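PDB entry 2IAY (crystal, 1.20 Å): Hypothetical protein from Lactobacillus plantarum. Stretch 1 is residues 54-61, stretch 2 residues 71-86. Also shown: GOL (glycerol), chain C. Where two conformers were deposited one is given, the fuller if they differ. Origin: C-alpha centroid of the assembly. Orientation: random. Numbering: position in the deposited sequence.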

ATOM      1  N   GLN A  54       4.707 -13.808  11.594  1.00  9.20           N
ATOM      2  CA  GLN A  54       6.075 -13.311  11.778  1.00  9.61           C
ATOM      3  C   GLN A  54       6.545 -12.753  10.444  1.00  8.71           C
ATOM      4  O   GLN A  54       7.476 -13.228   9.846  1.00 11.45           O
ATOM      5  CB  GLN A  54       7.003 -14.387  12.314  1.00 10.98           C
ATOM      6  CG  GLN A  54       6.641 -14.932  13.684  1.00 13.97           C
ATOM      7  CD  GLN A  54       6.719 -13.880  14.773  1.00 18.86           C
ATOM      8  OE1 GLN A  54       7.432 -12.892  14.671  1.00 24.50           O
ATOM      9  NE2 GLN A  54       5.958 -14.092  15.819  1.00 23.89           N
ATOM     10  N   ALA A  55       5.897 -11.682  10.027  1.00  9.87           N
ATOM     11  CA  ALA A  55       6.237 -10.990   8.775  1.00  9.32           C
ATOM     12  C   ALA A  55       7.527 -10.212   8.907  1.00  8.86           C
ATOM     13  O   ALA A  55       7.788  -9.614   9.958  1.00  9.86           O
ATOM     14  CB  ALA A  55       5.105 -10.032   8.397  1.00 10.45           C
ATOM     15  N   ALA A  56       8.316 -10.144   7.844  1.00  8.04           N
ATOM     16  CA  ALA A  56       9.432  -9.208   7.825  1.00  9.42           C
ATOM     17  C   ALA A  56       8.909  -7.753   7.791  1.00  9.19           C
ATOM     18  O   ALA A  56       9.417  -6.867   8.459  1.00  9.20           O
ATOM     19  CB  ALA A  56      10.309  -9.460   6.635  1.00 12.50           C
ATOM     20  N   PHE A  57       7.855  -7.544   7.004  1.00  7.80           N
ATOM     21  CA  PHE A  57       7.300  -6.219   6.780  1.00  7.79           C
ATOM     22  C   PHE A  57       5.794  -6.350   6.587  1.00  7.69           C
ATOM     23  O   PHE A  57       5.296  -7.432   6.334  1.00  8.35           O
ATOM     24  CB  PHE A  57       7.924  -5.533   5.531  1.00  8.63           C
ATOM     25  CG  PHE A  57       9.415  -5.510   5.527  1.00  9.36           C
ATOM     26  CD1 PHE A  57      10.107  -4.629   6.361  1.00 10.14           C
ATOM     27  CD2 PHE A  57      10.135  -6.385   4.746  1.00 10.28           C
ATOM     28  CE1 PHE A  57      11.457  -4.633   6.383  1.00 12.82           C
ATOM     29  CE2 PHE A  57      11.520  -6.352   4.750  1.00 12.96           C
ATOM     30  CZ  PHE A  57      12.165  -5.493   5.575  1.00 12.82           C
ATOM     31  N   LYS A  58       5.109  -5.214   6.631  1.00  8.48           N
ATOM     32  CA  LYS A  58       3.729  -5.123   6.164  1.00  9.86           C
ATOM     33  C   LYS A  58       3.593  -3.951   5.246  1.00  7.81           C
ATOM     34  O   LYS A  58       4.240  -2.900   5.421  1.00  9.06           O
ATOM     35  CB  LYS A  58       2.745  -4.982   7.307  1.00 11.49           C
ATOM     36  CG  LYS A  58       2.874  -6.169   8.295  1.00 14.35           C
ATOM     37  CD  LYS A  58       1.832  -6.163   9.368  1.00 18.35           C
ATOM     38  CE  LYS A  58       1.673  -7.569  10.034  1.00 18.76           C
ATOM     39  NZ  LYS A  58       0.216  -7.846  10.168  1.00 30.23           N
ATOM     40  N   LEU A  59       2.728  -4.111   4.267  1.00  7.71           N
ATOM     41  CA  LEU A  59       2.267  -3.037   3.415  1.00  7.14           C
ATOM     42  C   LEU A  59       0.889  -2.605   3.928  1.00  7.01           C
ATOM     43  O   LEU A  59       0.011  -3.431   4.103  1.00  7.95           O
ATOM     44  CB  LEU A  59       2.112  -3.575   1.999  1.00  8.02           C
ATOM     45  CG  LEU A  59       1.454  -2.649   0.988  1.00 10.49           C
ATOM     46  CD1 LEU A  59       2.253  -1.333   0.759  1.00  9.73           C
ATOM     47  CD2 LEU A  59       1.255  -3.416  -0.296  1.00 14.53           C
ATOM     48  N   LYS A  60       0.736  -1.308   4.198  1.00  7.37           N
ATOM     49  CA  LYS A  60      -0.518  -0.733   4.618  1.00  8.61           C
ATOM     50  C   LYS A  60      -0.929   0.400   3.684  1.00  8.38           C
ATOM     51  O   LYS A  60      -0.115   1.260   3.351  1.00  9.64           O
ATOM     52  CB  LYS A  60      -0.408  -0.219   6.055  1.00  9.55           C
ATOM     53  CG  LYS A  60      -0.066  -1.296   7.058  1.00 12.74           C
ATOM     54  CD  LYS A  60      -0.030  -0.820   8.505  1.00 17.57           C
ATOM     55  CE  LYS A  60      -1.398  -0.422   9.004  1.00 28.59           C
HETATM   56  N   MSE A  61      -2.210   0.428   3.288  1.00  8.53           N
HETATM   57  CA  MSE A  61      -2.730   1.520   2.499  1.00  7.89           C
HETATM   58  C   MSE A  61      -4.112   1.904   3.014  1.00  7.90           C
HETATM   59  O   MSE A  61      -4.926   1.038   3.341  1.00  9.23           O
HETATM   60  CB  MSE A  61      -2.841   1.120   1.020  1.00  8.22           C
HETATM   61  CG  MSE A  61      -3.404   2.205   0.108  1.00  7.53           C
HETATM   62 SE   MSE A  61      -3.073   1.787  -1.752  0.75 12.60          SE
HETATM   63  CE  MSE A  61      -4.531   2.810  -2.523  1.00  9.05           C
ATOM     64  N   LYS A  71      -2.905   7.185   1.722  1.00  7.34           N
ATOM     65  CA  LYS A  71      -1.707   6.970   2.473  1.00  7.04           C
ATOM     66  C   LYS A  71      -1.231   5.557   2.196  1.00  6.39           C
ATOM     67  O   LYS A  71      -2.034   4.646   2.064  1.00  7.51           O
ATOM     68  CB  LYS A  71      -1.951   7.097   3.985  1.00  8.40           C
ATOM     69  CG  LYS A  71      -2.476   8.419   4.407  1.00  9.08           C
ATOM     70  CD  LYS A  71      -3.044   8.376   5.815  1.00  9.76           C
ATOM     71  CE  LYS A  71      -3.524   9.733   6.282  1.00 11.00           C
ATOM     72  NZ  LYS A  71      -3.955   9.742   7.728  1.00 12.33           N
HETATM   73  N   MSE A  72       0.089   5.357   2.118  1.00  6.18           N
HETATM   74  CA  MSE A  72       0.627   4.032   1.914  1.00  6.99           C
HETATM   75  C   MSE A  72       2.007   3.971   2.528  1.00  7.91           C
HETATM   76  O   MSE A  72       2.802   4.893   2.366  1.00  9.91           O
HETATM   77  CB  MSE A  72       0.657   3.677   0.447  1.00  8.48           C
HETATM   78  CG  MSE A  72       1.107   2.247   0.174  1.00  7.19           C
HETATM   79 SE   MSE A  72       0.954   1.790  -1.726  0.75 13.74          SE
HETATM   80  CE  MSE A  72       2.293   2.983  -2.361  1.00 12.12           C
ATOM     81  N   THR A  73       2.278   2.913   3.261  1.00  7.45           N
ATOM     82  CA  THR A  73       3.532   2.761   4.000  0.50  8.90           C
ATOM     83  C   THR A  73       3.989   1.310   4.044  1.00  7.87           C
ATOM     84  O   THR A  73       3.196   0.403   3.946  1.00  8.71           O
ATOM     85  CB  THR A  73       3.383   3.264   5.461  0.50 10.15           C
ATOM     86  OG1 THR A  73       2.282   2.609   6.097  0.50 12.06           O
ATOM     87  CG2 THR A  73       3.162   4.798   5.519  0.50 11.90           C
ATOM     88  N   THR A  74       5.291   1.119   4.227  1.00  9.74           N
ATOM     89  CA  THR A  74       5.890  -0.137   4.619  1.00  8.43           C
ATOM     90  C   THR A  74       6.361  -0.008   6.039  1.00  8.63           C
ATOM     91  O   THR A  74       7.082   0.945   6.397  1.00 11.45           O
ATOM     92  CB  THR A  74       7.040  -0.562   3.685  1.00 10.15           C
ATOM     93  OG1 THR A  74       7.954   0.533   3.494  1.00 10.21           O
ATOM     94  CG2 THR A  74       6.497  -0.975   2.290  1.00 10.60           C
ATOM     95  N   VAL A  75       6.011  -0.987   6.812  1.00  8.79           N
ATOM     96  CA  VAL A  75       6.394  -1.057   8.231  1.00  9.86           C
ATOM     97  C   VAL A  75       7.001  -2.420   8.475  1.00  9.61           C
ATOM     98  O   VAL A  75       6.945  -3.315   7.646  1.00  9.46           O
ATOM     99  CB  VAL A  75       5.174  -0.787   9.136  1.00 10.89           C
ATOM    100  CG1 VAL A  75       4.686   0.666   9.005  1.00 13.86           C
ATOM    101  CG2 VAL A  75       4.041  -1.756   8.832  1.00 11.20           C
ATOM    102  N   THR A  76       7.648  -2.583   9.628  1.00 11.04           N
ATOM    103  CA  THR A  76       8.141  -3.903   9.989  1.00 12.12           C
ATOM    104  C   THR A  76       6.963  -4.805  10.394  1.00 12.31           C
ATOM    105  O   THR A  76       5.810  -4.390  10.377  1.00 12.71           O
ATOM    106  CB  THR A  76       9.163  -3.855  11.121  1.00 15.08           C
ATOM    107  OG1 THR A  76       8.463  -3.545  12.313  1.00 17.70           O
ATOM    108  CG2 THR A  76      10.249  -2.831  10.868  1.00 15.42           C
ATOM    109  N   GLY A  77       7.247  -6.069  10.723  1.00 13.89           N
ATOM    110  CA  GLY A  77       6.218  -7.009  11.109  1.00 13.80           C
ATOM    111  C   GLY A  77       5.410  -6.649  12.339  1.00 14.41           C
ATOM    112  O   GLY A  77       4.341  -7.211  12.542  1.00 17.80           O
ATOM    113  N   ASN A  78       5.886  -5.687  13.146  1.00 15.12           N
ATOM    114  CA  ASN A  78       5.104  -5.179  14.279  1.00 15.89           C
ATOM    115  C   ASN A  78       3.964  -4.237  13.859  1.00 14.59           C
ATOM    116  O   ASN A  78       3.087  -3.924  14.670  1.00 18.41           O
ATOM    117  CB  ASN A  78       6.014  -4.602  15.381  1.00 16.51           C
ATOM    118  CG  ASN A  78       6.658  -3.271  15.021  1.00 16.56           C
ATOM    119  OD1 ASN A  78       6.076  -2.437  14.323  1.00 17.41           O
ATOM    120  ND2 ASN A  78       7.844  -3.037  15.570  1.00 16.92           N
ATOM    121  N   GLY A  79       3.931  -3.871  12.572  1.00 14.81           N
ATOM    122  CA  GLY A  79       2.876  -3.067  12.010  1.00 15.01           C
ATOM    123  C   GLY A  79       2.949  -1.587  12.246  1.00 15.44           C
ATOM    124  O   GLY A  79       2.056  -0.866  11.769  1.00 17.95           O
ATOM    125  N   VAL A  80       4.007  -1.123  12.907  1.00 14.62           N
ATOM    126  CA  VAL A  80       4.162   0.287  13.284  1.00 15.22           C
ATOM    127  C   VAL A  80       5.440   0.957  12.818  1.00 15.42           C
ATOM    128  O   VAL A  80       5.384   2.071  12.324  1.00 15.92           O
ATOM    129  CB  VAL A  80       4.129   0.380  14.820  1.00 16.67           C
ATOM    130  CG1 VAL A  80       4.406   1.815  15.333  1.00 17.03           C
ATOM    131  CG2 VAL A  80       2.774  -0.149  15.290  1.00 16.86           C
ATOM    132  N   GLN A  81       6.597   0.335  13.089  1.00 14.28           N
ATOM    133  CA  GLN A  81       7.892   0.938  12.772  0.50 15.90           C
ATOM    134  C   GLN A  81       8.070   1.061  11.283  1.00 13.51           C
ATOM    135  O   GLN A  81       7.958   0.060  10.575  1.00 13.98           O
ATOM    136  CB  GLN A  81       9.046   0.087  13.272  0.50 18.55           C
ATOM    137  CG  GLN A  81       9.657   0.573  14.491  0.50 16.32           C
ATOM    138  CD  GLN A  81      10.669  -0.388  14.999  0.50 20.10           C
ATOM    139  OE1 GLN A  81      10.331  -1.513  15.382  0.50 21.52           O
ATOM    140  NE2 GLN A  81      11.922   0.020  14.979  0.50 18.35           N
ATOM    141  N   ARG A  82       8.385   2.262  10.790  1.00 13.85           N
ATOM    142  CA  ARG A  82       8.709   2.497   9.374  1.00 13.20           C
ATOM    143  C   ARG A  82       9.876   1.634   8.930  1.00 12.46           C
ATOM    144  O   ARG A  82      10.893   1.500   9.637  1.00 15.26           O
ATOM    145  CB  ARG A  82       9.081   3.968   9.082  1.00 16.19           C
ATOM    146  CG  ARG A  82       8.025   4.955   9.313  1.00 24.04           C
ATOM    147  CD  ARG A  82       7.623   5.643   8.073  1.00 28.31           C
ATOM    148  NE  ARG A  82       8.689   6.359   7.376  1.00 20.73           N
ATOM    149  CZ  ARG A  82       8.982   7.654   7.523  1.00 24.72           C
ATOM    150  NH1 ARG A  82       8.407   8.453   8.462  1.00 19.64           N
ATOM    151  NH2 ARG A  82       9.934   8.132   6.739  1.00 24.70           N
ATOM    152  N   ALA A  83       9.738   1.082   7.743  1.00 11.33           N
ATOM    153  CA  ALA A  83      10.734   0.229   7.139  1.00 11.37           C
ATOM    154  C   ALA A  83      11.015   0.715   5.746  1.00 12.10           C
ATOM    155  O   ALA A  83      10.137   1.260   5.060  1.00 12.35           O
ATOM    156  CB  ALA A  83      10.247  -1.220   7.095  1.00 15.28           C
ATOM    157  N   ASN A  84      12.220   0.425   5.310  1.00 12.43           N
ATOM    158  CA  ASN A  84      12.702   0.707   3.949  1.00 12.37           C
ATOM    159  C   ASN A  84      13.102  -0.616   3.350  1.00 12.12           C
ATOM    160  O   ASN A  84      14.121  -1.189   3.720  1.00 14.44           O
ATOM    161  CB  ASN A  84      13.915   1.658   4.029  1.00 11.91           C
ATOM    162  CG  ASN A  84      14.458   2.090   2.674  1.00 14.72           C
ATOM    163  OD1 ASN A  84      14.395   1.338   1.708  1.00 14.11           O
ATOM    164  ND2 ASN A  84      15.079   3.275   2.625  1.00 15.17           N
ATOM    165  N   ILE A  85      12.255  -1.140   2.461  1.00 12.32           N
ATOM    166  CA  ILE A  85      12.522  -2.458   1.895  1.00 13.04           C
ATOM    167  C   ILE A  85      13.390  -2.389   0.640  1.00 12.45           C
ATOM    168  O   ILE A  85      13.696  -3.445   0.065  1.00 14.64           O
ATOM    169  CB  ILE A  85      11.168  -3.242   1.678  1.00 12.90           C
ATOM    170  CG1 ILE A  85      10.408  -2.754   0.477  1.00 10.35           C
ATOM    171  CG2 ILE A  85      10.270  -3.213   2.915  1.00 13.88           C
ATOM    172  CD1 ILE A  85       9.252  -3.710   0.064  1.00 10.86           C
ATOM    173  N   PHE A  86      13.722  -1.193   0.151  1.00 13.65           N
ATOM    174  CA  PHE A  86      14.427  -1.018  -1.161  1.00 13.28           C
ATOM    175  C   PHE A  86      15.909  -0.715  -1.090  1.00 17.43           C
ATOM    176  O   PHE A  86      16.660  -1.075  -2.008  1.00 17.47           O
ATOM    177  CB  PHE A  86      13.791   0.116  -1.957  1.00 14.08           C
ATOM    178  CG  PHE A  86      12.384  -0.144  -2.298  1.00 12.99           C
ATOM    179  CD1 PHE A  86      12.059  -0.935  -3.377  1.00 12.60           C
ATOM    180  CD2 PHE A  86      11.364   0.315  -1.500  1.00 12.84           C
ATOM    181  CE1 PHE A  86      10.775  -1.142  -3.683  1.00 12.81           C
ATOM    182  CE2 PHE A  86      10.082   0.065  -1.809  1.00 14.21           C
ATOM    183  CZ  PHE A  86       9.776  -0.680  -2.903  1.00 14.34           C
TER
HETATM  184  C1  GOL C 115      -3.429  -8.838   7.955  1.00 25.68           C
HETATM  185  C2  GOL C 115      -2.233  -9.039   7.022  1.00 20.15           C
HETATM  186  O2  GOL C 115      -1.091  -9.247   7.807  1.00 22.25           O
HETATM  187  C3  GOL C 115      -2.502 -10.172   6.040  1.00 19.70           C
HETATM  188  O3  GOL C 115      -1.415 -10.505   5.186  1.00 11.50           O
HETATM  189  O   HOH W   1       4.111  -9.968  11.841  1.00 16.83           O
HETATM  190  O   HOH W   2       9.491  -7.660  11.785  1.00 28.87           O
HETATM  191  O   HOH W   3      -0.662   3.716   5.437  1.00 24.53           O

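Two antiparallel strands form the frame of this contact, and four backbone hydrogen bonds tie them together. Lys-58 pairs with Val-75 through two hydrogen bonds, Lys-58 N to Val-75 O at 2.8 Å and Val-75 N to Lys-58 O at 3.0 Å. Two residues on, Lys-60 N reaches Thr-73 O at 3.0 Å and Thr-73 N reaches Lys-60 O at 2.9 Å. Between these rungs Thr-74 CA lies 3.3 Å from Lys-58 O; past the second, Met-72 CA lies 3.2 Å from Lys-60 O.

Because side chains alternate along a strand, the sheet has two unlike faces. One carries Leu-59, Met-61, Met-72 and Thr-74, all buried. The selenomethionines Met-61 and Met-72 lie side by side, SE to SE at 4.0 Å; their long, unbranched chains then lead away from the opposing strand. Leu-59, with chi1 in t, brings its end nearer the other strand, where its CD1 packs 3.8 Å from CG of its diagonal neighbour Met-72. Thr-74 can be buried here because its hydroxyl is satisfied: OG1 donates to Ala-83 O at 2.8 Å.

The other face carries Lys-58, Lys-60, Thr-73 and Val-75. Val-75 is the buried bump, and the aliphatic parts of the two lysines pack against it: Lys-58 CB lies 3.8 Å from Val-75 CG2, and Lys-60 CD 4.2 Å from the same methyl. Lysine suits such a border, since its methylenes can cover a hydrophobic neighbour while its amine reaches solvent or a polar partner; Lys-58 NZ donates to glycerol O2 at 3.0 Å.

Phe-57 fills the hollow made by the returning chain of stretch 2. Ile-85 CG2 sits over one ring face, 3.5 Å from the centroid of the Phe-57 ring and only 9° off its normal, a CH-pi contact. Ala-83 CB approaches Phe-57 CD1 obliquely at 3.5 Å, its small methyl fitting close to the ring. The backbone hydrogen bond from Ala-83 N to Thr-74 O, 3.0 Å, helps hold this wall in place.

A type I turn runs from Thr-76 to Gly-79. Gly-77 fits tightly against stretch 1, its CA 3.3 Å from Ala-55 O; a beta carbon there would fall 2.1 Å from Ala-55 O, a clash. Gly-77 N makes a weak hydrogen bond to Ala-56 O at 3.2 Å, and water 1 bridges Ala-55 N and Gly-77 O. Gly-79 closes the turn with a positive phi, which favours glycine.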